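Side-chain contact in beta2-microglobulin (Anolis carolinensis, PDB 7CPO), which probably serves as the light chain that pairs with the MHC class I heavy chain in peptide presentation to T cells: residues A79-H84 / P88-Y93. Sequence-based numbering, arbitrary orientation.
Sequences ACKVEH and PQPMIY
C80 and Y93 pair through two backbone hydrogen bonds, Y93 N to C80 O (2.8 Å) and C80 N to Y93 O. V82 and M91 form the next hydrogen-bonded pair, with V82 N to M91 O at 2.9 Å. K81 and I92 between them are a non-hydrogen-bonded pair, and their side chains share one face: I92 CD1 comes to 3.7 Å from K81 CG, while I92 CG2 turns the other way, to A79 CB. K81 then runs on extended beside P90, CE lying 3.7 Å from P90 CB; E83 CG meets the same ring carbon at 3.9 Å. These strands form an antiparallel hairpin at one side of the immunoglobulin C1-set sandwich, 91-94 being an edge strand of its sheet within this chain. On the inward face Y93, its CG anti to the carbonyl carbon (chi1 -65°), presents CE2 obliquely to V82 CG2 at 4.1 Å, and C80 O lies at the ring edge, in plane. V7 of the opposing sheet touches both V82 and Y93. Further out, the C80 disulfide to C25 ties the two sheets together, strand 36-41 flanks C80 and K81, and N36 ND2 hydrogen-bonds E83 OE1.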
loop_
_atom_site.group_PDB
_atom_site.type_symbol
_atom_site.label_atom_id
_atom_site.label_comp_id
_atom_site.label_asym_id
_atom_site.label_seq_id
_atom_site.Cartn_x
_atom_site.Cartn_y
_atom_site.Cartn_z
ATOM N N ALA B 79 17.092 6.538 -12.576
ATOM C CA ALA B 79 16.824 7.322 -11.383
ATOM C C ALA B 79 15.351 7.717 -11.343
ATOM O O ALA B 79 14.578 7.453 -12.272
ATOM C CB ALA B 79 17.734 8.554 -11.313
ATOM N N CYS B 80 14.971 8.355 -10.239
ATOM C CA CYS B 80 13.584 8.685 -9.982
ATOM C C CYS B 80 13.526 10.082 -9.383
ATOM O O CYS B 80 14.230 10.377 -8.418
ATOM C CB CYS B 80 12.943 7.648 -9.040
ATOM S SG CYS B 80 11.328 8.153 -8.411
ATOM N N LYS B 81 12.699 10.940 -9.960
ATOM C CA LYS B 81 12.530 12.305 -9.490
ATOM C C LYS B 81 11.190 12.412 -8.773
ATOM O O LYS B 81 10.134 12.224 -9.389
ATOM C CB LYS B 81 12.609 13.281 -10.662
ATOM C CG LYS B 81 12.508 14.751 -10.298
ATOM C CD LYS B 81 12.427 15.583 -11.577
ATOM C CE LYS B 81 11.790 16.944 -11.343
ATOM N NZ LYS B 81 11.708 17.739 -12.612
ATOM N N VAL B 82 11.236 12.722 -7.479
ATOM C CA VAL B 82 10.053 12.844 -6.630
ATOM C C VAL B 82 9.864 14.312 -6.263
ATOM O O VAL B 82 10.778 14.942 -5.718
ATOM C CB VAL B 82 10.186 11.989 -5.358
ATOM C CG1 VAL B 82 8.983 12.210 -4.433
ATOM C CG2 VAL B 82 10.367 10.515 -5.712
ATOM N N GLU B 83 8.678 14.845 -6.544
ATOM C CA GLU B 83 8.291 16.188 -6.125
ATOM C C GLU B 83 7.105 16.105 -5.172
ATOM O O GLU B 83 6.144 15.370 -5.436
ATOM C CB GLU B 83 7.930 17.052 -7.330
ATOM C CG GLU B 83 8.939 16.986 -8.435
ATOM C CD GLU B 83 8.367 17.481 -9.733
ATOM O OE1 GLU B 83 8.170 16.669 -10.663
ATOM O OE2 GLU B 83 8.084 18.688 -9.809
ATOM N N HIS B 84 7.165 16.865 -4.077
ATOM C CA HIS B 84 6.127 16.814 -3.052
ATOM C C HIS B 84 6.162 18.092 -2.229
ATOM O O HIS B 84 7.207 18.729 -2.090
ATOM C CB HIS B 84 6.296 15.594 -2.137
ATOM C CG HIS B 84 5.171 15.402 -1.168
ATOM N ND1 HIS B 84 5.332 15.529 0.195
ATOM C CD2 HIS B 84 3.867 15.096 -1.364
ATOM C CE1 HIS B 84 4.177 15.305 0.796
ATOM N NE2 HIS B 84 3.274 15.036 -0.128
ATOM N N PRO B 88 11.254 21.017 -0.727
ATOM C CA PRO B 88 11.408 22.343 -1.360
ATOM C C PRO B 88 12.020 22.282 -2.755
ATOM O O PRO B 88 11.599 23.031 -3.651
ATOM C CB PRO B 88 12.297 23.098 -0.360
ATOM C CG PRO B 88 12.099 22.375 0.957
ATOM C CD PRO B 88 11.921 20.935 0.585
ATOM N N GLN B 89 12.998 21.397 -2.969
ATOM C CA GLN B 89 13.509 21.110 -4.300
ATOM C C GLN B 89 13.122 19.695 -4.708
ATOM O O GLN B 89 12.882 18.856 -3.844
ATOM C CB GLN B 89 15.035 21.246 -4.335
ATOM C CG GLN B 89 15.525 22.527 -3.700
ATOM C CD GLN B 89 15.501 23.693 -4.678
ATOM O OE1 GLN B 89 14.820 23.649 -5.711
ATOM N NE2 GLN B 89 16.245 24.745 -4.357
ATOM N N PRO B 90 13.018 19.388 -5.997
ATOM C CA PRO B 90 12.825 17.985 -6.392
ATOM C C PRO B 90 14.006 17.120 -5.970
ATOM O O PRO B 90 15.162 17.529 -6.057
ATOM C CB PRO B 90 12.668 18.064 -7.916
ATOM C CG PRO B 90 12.127 19.446 -8.159
ATOM C CD PRO B 90 12.755 20.326 -7.105
ATOM N N MET B 91 13.706 15.909 -5.511
ATOM C CA MET B 91 14.715 14.989 -5.009
ATOM C C MET B 91 14.889 13.817 -5.964
ATOM O O MET B 91 13.911 13.148 -6.314
ATOM C CB MET B 91 14.335 14.470 -3.629
ATOM C CG MET B 91 15.516 14.046 -2.815
ATOM S SD MET B 91 15.379 14.602 -1.113
ATOM C CE MET B 91 15.683 16.362 -1.211
ATOM N N ILE B 92 16.131 13.563 -6.374
ATOM C CA ILE B 92 16.444 12.493 -7.311
ATOM C C ILE B 92 17.016 11.330 -6.523
ATOM O O ILE B 92 17.891 11.519 -5.670
ATOM C CB ILE B 92 17.422 12.966 -8.403
ATOM C CG1 ILE B 92 16.649 13.563 -9.581
ATOM C CG2 ILE B 92 18.257 11.798 -8.912
ATOM C CD1 ILE B 92 16.042 14.930 -9.283
ATOM N N TYR B 93 16.499 10.134 -6.790
ATOM C CA TYR B 93 16.943 8.892 -6.171
ATOM C C TYR B 93 17.564 8.056 -7.273
ATOM O O TYR B 93 16.855 7.609 -8.185
ATOM C CB TYR B 93 15.782 8.148 -5.514
ATOM C CG TYR B 93 15.192 8.901 -4.359
ATOM C CD1 TYR B 93 15.511 8.555 -3.054
ATOM C CD2 TYR B 93 14.330 9.975 -4.571
ATOM C CE1 TYR B 93 14.979 9.251 -1.978
ATOM C CE2 TYR B 93 13.794 10.687 -3.501
ATOM C CZ TYR B 93 14.125 10.318 -2.206
ATOM O OH TYR B 93 13.602 11.011 -1.137
#